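Local coordinates for protein helix-turn-helix transcriptional regulator (Pseudomonas aeruginosa, PDB 5XHX) that probably binds DNA and regulates transcription as a LuxR-family protein, represented here by its N-terminal ligand-binding domain without the DNA-binding helix-turn-helix part, at residues L81-P86 with F110-Y115; D127-Y131 with L141-L145. All blocks are in the same frame, centred on the assembly; numbering follows the deposited sequence.

The two contacts lie in series along the chain, contact 1 closing before contact 2 opens, with helix 114-123 leading from one to the other: it starts in contact 1 and is followed directly by strand 127-134 of contact 2. Their centres are 16 Å apart and their nearest atoms about 5 Å apart, without touching. Contact 2 belongs to the middle of the five-stranded antiparallel sheet, its centre about 3 Å from that of the chain; contact 1, about 16 Å from the chain centre, joins the start of helix 114-123 to the turn between helices 72-81 and 86-92. No other chain of the assembly touches either contact.

Contact 1. Residues L81-P86 with F110-Y115; sequences LYLQDP and FETTEY
Segment 81-86 turns from the end of helix 72-81 through a 3-10 turn at 82-84 into helix 86-92; segment 110-115 leaves a 3-10 turn and enters helix 114-123. Leu-81 lies opposite Tyr-115 (CA-CA 5.6 Å), its CB 4.3 Å from Tyr-115 CD1. Gln-84, chi1 m, reaches the helix start: its OE1 accepts a hydrogen bond from Tyr-115 N at 3.0 Å, while its NE2 shares a water with Glu-114 OE1; Glu-114 also salt-bridges Arg-76. Asp-85 lays its CA over the Tyr-115 ring, 4.0 Å from the centroid, a CH-pi contact; chi1 t lets its OD1 N-cap helix 86-92 and, through a water, meet Tyr-115 OH, while OD2 is hydrogen-bonded to Tyr-77 OH. Pro-86 CD packs 3.5 Å from Phe-110 CE1 and 4.1 Å from Tyr-115 CE2. Thr-113, chi1 p, N-caps helix 114-123, OG1 accepting from Tyr-116 N and donating to Phe-110 O at 2.9 Å. Two N-capped helix starts thus meet, with Pro-86 also resting on helix 102-105 and Phe-110 packing edge-to-face against Phe-120.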
loop_
_atom_site.group_PDB
_atom_site.type_symbol
_atom_site.label_atom_id
_atom_site.label_comp_id
_atom_site.label_asym_id
_atom_site.label_seq_id
_atom_site.Cartn_x
_atom_site.Cartn_y
_atom_site.Cartn_z
ATOM N N LEU A 81 -8.408 -19.395 26.244
ATOM C CA LEU A 81 -9.733 -18.822 26.026
ATOM C C LEU A 81 -10.008 -18.535 24.548
ATOM O O LEU A 81 -11.167 -18.535 24.131
ATOM C CB LEU A 81 -9.903 -17.535 26.837
ATOM C CG LEU A 81 -10.172 -17.690 28.330
ATOM C CD1 LEU A 81 -10.251 -16.305 28.973
ATOM C CD2 LEU A 81 -11.466 -18.469 28.551
ATOM N N TYR A 82 -8.970 -18.314 23.739
ATOM C CA TYR A 82 -9.182 -18.103 22.303
ATOM C C TYR A 82 -9.889 -19.273 21.646
ATOM O O TYR A 82 -10.480 -19.107 20.570
ATOM C CB TYR A 82 -7.853 -17.883 21.583
ATOM C CG TYR A 82 -7.113 -19.177 21.291
ATOM C CD1 TYR A 82 -6.244 -19.723 22.227
ATOM C CD2 TYR A 82 -7.278 -19.851 20.078
ATOM C CE1 TYR A 82 -5.558 -20.905 21.967
ATOM C CE2 TYR A 82 -6.602 -21.049 19.816
ATOM C CZ TYR A 82 -5.736 -21.562 20.758
ATOM O OH TYR A 82 -5.032 -22.734 20.507
ATOM N N LEU A 83 -9.800 -20.470 22.241
ATOM C CA LEU A 83 -10.501 -21.626 21.689
ATOM C C LEU A 83 -12.008 -21.432 21.681
ATOM O O LEU A 83 -12.706 -22.068 20.880
ATOM C CB LEU A 83 -10.137 -22.893 22.477
ATOM C CG LEU A 83 -8.680 -23.328 22.291
ATOM C CD1 LEU A 83 -8.258 -24.458 23.288
ATOM C CD2 LEU A 83 -8.481 -23.768 20.838
ATOM N N GLN A 84 -12.533 -20.597 22.579
ATOM C CA GLN A 84 -13.961 -20.278 22.630
ATOM C C GLN A 84 -14.298 -19.012 21.845
ATOM O O GLN A 84 -15.459 -18.576 21.841
ATOM C CB GLN A 84 -14.413 -20.100 24.095
ATOM C CG GLN A 84 -14.099 -21.328 25.013
ATOM C CD GLN A 84 -13.995 -20.947 26.500
ATOM O OE1 GLN A 84 -14.625 -19.985 26.959
ATOM N NE2 GLN A 84 -13.218 -21.720 27.256
ATOM N N ASP A 85 -13.309 -18.396 21.212
ATOM C CA ASP A 85 -13.563 -17.183 20.443
ATOM C C ASP A 85 -14.190 -17.597 19.121
ATOM O O ASP A 85 -13.536 -18.272 18.312
ATOM C CB ASP A 85 -12.267 -16.411 20.232
ATOM C CG ASP A 85 -12.466 -15.093 19.454
ATOM O OD1 ASP A 85 -13.549 -14.871 18.884
ATOM O OD2 ASP A 85 -11.498 -14.313 19.388
ATOM N N PRO A 86 -15.445 -17.218 18.864
ATOM C CA PRO A 86 -16.067 -17.574 17.572
ATOM C C PRO A 86 -15.238 -17.147 16.365
ATOM O O PRO A 86 -15.292 -17.801 15.314
ATOM C CB PRO A 86 -17.432 -16.864 17.621
ATOM C CG PRO A 86 -17.353 -15.868 18.735
ATOM C CD PRO A 86 -16.321 -16.395 19.714
ATOM N N PHE A 110 -22.771 -19.380 22.974
ATOM C CA PHE A 110 -21.693 -18.393 23.018
ATOM C C PHE A 110 -21.745 -17.591 24.313
ATOM O O PHE A 110 -20.731 -17.432 25.000
ATOM C CB PHE A 110 -21.774 -17.464 21.799
ATOM C CG PHE A 110 -20.852 -16.264 21.880
ATOM C CD1 PHE A 110 -19.478 -16.429 22.024
ATOM C CD2 PHE A 110 -21.359 -14.976 21.806
ATOM C CE1 PHE A 110 -18.627 -15.326 22.096
ATOM C CE2 PHE A 110 -20.523 -13.873 21.872
ATOM C CZ PHE A 110 -19.150 -14.047 22.024
ATOM N N GLU A 111 -22.933 -17.107 24.679
ATOM C CA GLU A 111 -23.072 -16.235 25.836
ATOM C C GLU A 111 -22.838 -16.960 27.159
ATOM O O GLU A 111 -22.761 -16.303 28.202
ATOM C CB GLU A 111 -24.457 -15.597 25.820
ATOM C CG GLU A 111 -24.810 -14.974 24.481
ATOM C CD GLU A 111 -25.223 -13.519 24.598
ATOM O OE1 GLU A 111 -25.302 -13.005 25.736
ATOM O OE2 GLU A 111 -25.464 -12.889 23.545
ATOM N N THR A 112 -22.710 -18.282 27.150
ATOM C CA THR A 112 -22.447 -19.025 28.373
ATOM C C THR A 112 -20.975 -19.371 28.554
ATOM O O THR A 112 -20.619 -19.987 29.560
ATOM C CB THR A 112 -23.292 -20.304 28.407
ATOM O OG1 THR A 112 -22.708 -21.293 27.547
ATOM C CG2 THR A 112 -24.716 -20.005 27.944
ATOM N N THR A 113 -20.111 -18.993 27.615
ATOM C CA THR A 113 -18.698 -19.340 27.714
ATOM C C THR A 113 -17.984 -18.392 28.670
ATOM O O THR A 113 -18.398 -17.246 28.870
ATOM C CB THR A 113 -18.016 -19.289 26.341
ATOM O OG1 THR A 113 -18.014 -17.939 25.857
ATOM C CG2 THR A 113 -18.737 -20.190 25.335
ATOM N N GLU A 114 -16.901 -18.885 29.272
ATOM C CA GLU A 114 -16.054 -17.998 30.061
ATOM C C GLU A 114 -15.506 -16.864 29.202
ATOM O O GLU A 114 -15.436 -15.712 29.651
ATOM C CB GLU A 114 -14.914 -18.779 30.704
ATOM C CG GLU A 114 -14.050 -17.940 31.633
ATOM C CD GLU A 114 -13.012 -18.779 32.355
ATOM O OE1 GLU A 114 -12.906 -19.978 32.030
ATOM O OE2 GLU A 114 -12.316 -18.249 33.248
ATOM N N TYR A 115 -15.115 -17.175 27.959
ATOM C CA TYR A 115 -14.606 -16.155 27.043
ATOM C C TYR A 115 -15.564 -14.960 26.952
ATOM O O TYR A 115 -15.147 -13.800 27.040
ATOM C CB TYR A 115 -14.353 -16.782 25.657
ATOM C CG TYR A 115 -14.030 -15.746 24.611
ATOM C CD1 TYR A 115 -12.760 -15.197 24.544
ATOM C CD2 TYR A 115 -15.006 -15.278 23.729
ATOM C CE1 TYR A 115 -12.451 -14.225 23.629
ATOM C CE2 TYR A 115 -14.700 -14.290 22.780
ATOM C CZ TYR A 115 -13.401 -13.782 22.748
ATOM O OH TYR A 115 -13.020 -12.801 21.871
HETATM O O HOH W 1 -13.189 -21.859 30.301
HETATM O O HOH W 2 -14.695 -12.756 20.038
#

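Contact 2. Residues D127-Y131 with L141-L145; sequences DEVQY and LCLSL
Strands 127-131 and 141-145 are extended and antiparallel, their axes approaching to 4.5 Å at 154°. Along the second strand, Leu-141 turns its CA-CB bond away from 127-131; its side chain touches Ile-49 and Ile-174. Cys-142, chi1 m, puts SG 3.5 Å from Gln-130 NE2, which is hydrogen-bonded to Asn-132 OD1, and Cys-142 CA makes a CA-H...O contact of 3.1 Å with Tyr-131 O. Leu-143 forms a hydrogen-bonded pair with Tyr-131, N to O 2.9 Å in each direction. Ser-144 makes the non-hydrogen-bonded pair with Gln-130 (CA-CA 4.2 Å); its OG donates to Glu-128 OE1 at 2.8 Å (Glu-128 chi1 and chi2 t). Leu-145 pairs with Val-129, Leu-145 N to Val-129 O 2.8 Å and Val-129 N to Leu-145 O 2.9 Å; Leu-145 CB lies 3.8 Å from Val-129 CG2, Leu-145 CD1 4.4 Å from Tyr-131 CE2. Val-129, Tyr-131, Leu-143 and Leu-145 share one face, covered by helices 28-36 and 153-173. These strands form a beta hairpin in the alpha-beta-alpha sandwich known from LuxR-type ligand-binding domains.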
loop_
_atom_site.group_PDB
_atom_site.type_symbol
_atom_site.label_atom_id
_atom_site.label_comp_id
_atom_site.label_asym_id
_atom_site.label_seq_id
_atom_site.Cartn_x
_atom_site.Cartn_y
_atom_site.Cartn_z
ATOM N N ASP A 127 -20.153 -5.537 19.830
ATOM C CA ASP A 127 -20.170 -6.133 18.497
ATOM C C ASP A 127 -18.751 -6.230 17.962
ATOM O O ASP A 127 -17.837 -5.556 18.436
ATOM C CB ASP A 127 -21.050 -5.322 17.520
ATOM C CG ASP A 127 -21.561 -6.156 16.344
ATOM O OD1 ASP A 127 -21.293 -7.387 16.271
ATOM O OD2 ASP A 127 -22.250 -5.576 15.488
ATOM N N GLU A 128 -18.575 -7.077 16.952
ATOM C CA GLU A 128 -17.247 -7.303 16.407
ATOM C C GLU A 128 -17.357 -7.651 14.933
ATOM O O GLU A 128 -18.282 -8.362 14.527
ATOM C CB GLU A 128 -16.522 -8.441 17.149
ATOM C CG GLU A 128 -15.017 -8.452 16.940
ATOM C CD GLU A 128 -14.312 -9.592 17.685
ATOM O OE1 GLU A 128 -13.133 -9.904 17.353
ATOM O OE2 GLU A 128 -14.945 -10.185 18.586
ATOM N N VAL A 129 -16.390 -7.179 14.143
ATOM C CA VAL A 129 -16.155 -7.731 12.815
ATOM C C VAL A 129 -14.680 -8.061 12.725
ATOM O O VAL A 129 -13.861 -7.542 13.476
ATOM C CB VAL A 129 -16.542 -6.781 11.656
ATOM C CG1 VAL A 129 -17.999 -6.411 11.728
ATOM C CG2 VAL A 129 -15.640 -5.529 11.673
ATOM N N GLN A 130 -14.346 -8.904 11.760
ATOM C CA GLN A 130 -12.963 -9.297 11.562
ATOM C C GLN A 130 -12.710 -9.494 10.074
ATOM O O GLN A 130 -13.483 -10.181 9.403
ATOM C CB GLN A 130 -12.681 -10.589 12.340
ATOM C CG GLN A 130 -11.247 -10.978 12.481
ATOM C CD GLN A 130 -11.100 -12.192 13.380
ATOM O OE1 GLN A 130 -10.868 -12.067 14.582
ATOM N NE2 GLN A 130 -11.299 -13.359 12.811
ATOM N N TYR A 131 -11.609 -8.934 9.579
ATOM C CA TYR A 131 -11.050 -9.347 8.294
ATOM C C TYR A 131 -10.109 -10.528 8.515
ATOM O O TYR A 131 -9.187 -10.430 9.328
ATOM C CB TYR A 131 -10.271 -8.205 7.638
ATOM C CG TYR A 131 -11.106 -7.038 7.121
ATOM C CD1 TYR A 131 -11.652 -7.053 5.833
ATOM C CD2 TYR A 131 -11.316 -5.919 7.912
ATOM C CE1 TYR A 131 -12.391 -5.959 5.354
ATOM C CE2 TYR A 131 -12.035 -4.834 7.452
ATOM C CZ TYR A 131 -12.567 -4.857 6.177
ATOM O OH TYR A 131 -13.273 -3.776 5.739
ATOM N N LEU A 141 -4.219 -14.445 9.213
ATOM C CA LEU A 141 -4.038 -13.097 9.740
ATOM C C LEU A 141 -5.394 -12.417 9.890
ATOM O O LEU A 141 -6.193 -12.385 8.949
ATOM C CB LEU A 141 -3.123 -12.281 8.825
ATOM C CG LEU A 141 -2.984 -10.780 9.090
ATOM C CD1 LEU A 141 -2.336 -10.525 10.456
ATOM C CD2 LEU A 141 -2.137 -10.122 8.004
ATOM N N CYS A 142 -5.659 -11.859 11.069
ATOM C CA CYS A 142 -6.985 -11.322 11.351
ATOM C C CYS A 142 -6.880 -9.921 11.918
ATOM O O CYS A 142 -6.024 -9.640 12.766
ATOM C CB CYS A 142 -7.746 -12.203 12.334
ATOM S SG CYS A 142 -8.000 -13.872 11.735
ATOM N N LEU A 143 -7.758 -9.050 11.449
ATOM C CA LEU A 143 -7.911 -7.720 12.006
ATOM C C LEU A 143 -9.304 -7.679 12.605
ATOM O O LEU A 143 -10.300 -7.705 11.877
ATOM C CB LEU A 143 -7.726 -6.621 10.952
ATOM C CG LEU A 143 -8.137 -5.237 11.478
ATOM C CD1 LEU A 143 -7.250 -4.811 12.672
ATOM C CD2 LEU A 143 -8.091 -4.215 10.351
ATOM N N SER A 144 -9.365 -7.643 13.931
ATOM C CA SER A 144 -10.628 -7.565 14.643
ATOM C C SER A 144 -10.940 -6.106 14.926
ATOM O O SER A 144 -10.062 -5.359 15.358
ATOM C CB SER A 144 -10.553 -8.348 15.963
ATOM O OG SER A 144 -11.433 -7.763 16.914
ATOM N N LEU A 145 -12.176 -5.701 14.660
ATOM C CA LEU A 145 -12.648 -4.358 14.975
ATOM C C LEU A 145 -13.856 -4.521 15.880
ATOM O O LEU A 145 -14.853 -5.135 15.479
ATOM C CB LEU A 145 -13.028 -3.578 13.710
ATOM C CG LEU A 145 -12.007 -3.513 12.573
ATOM C CD1 LEU A 145 -12.656 -2.867 11.339
ATOM C CD2 LEU A 145 -10.770 -2.749 12.983
#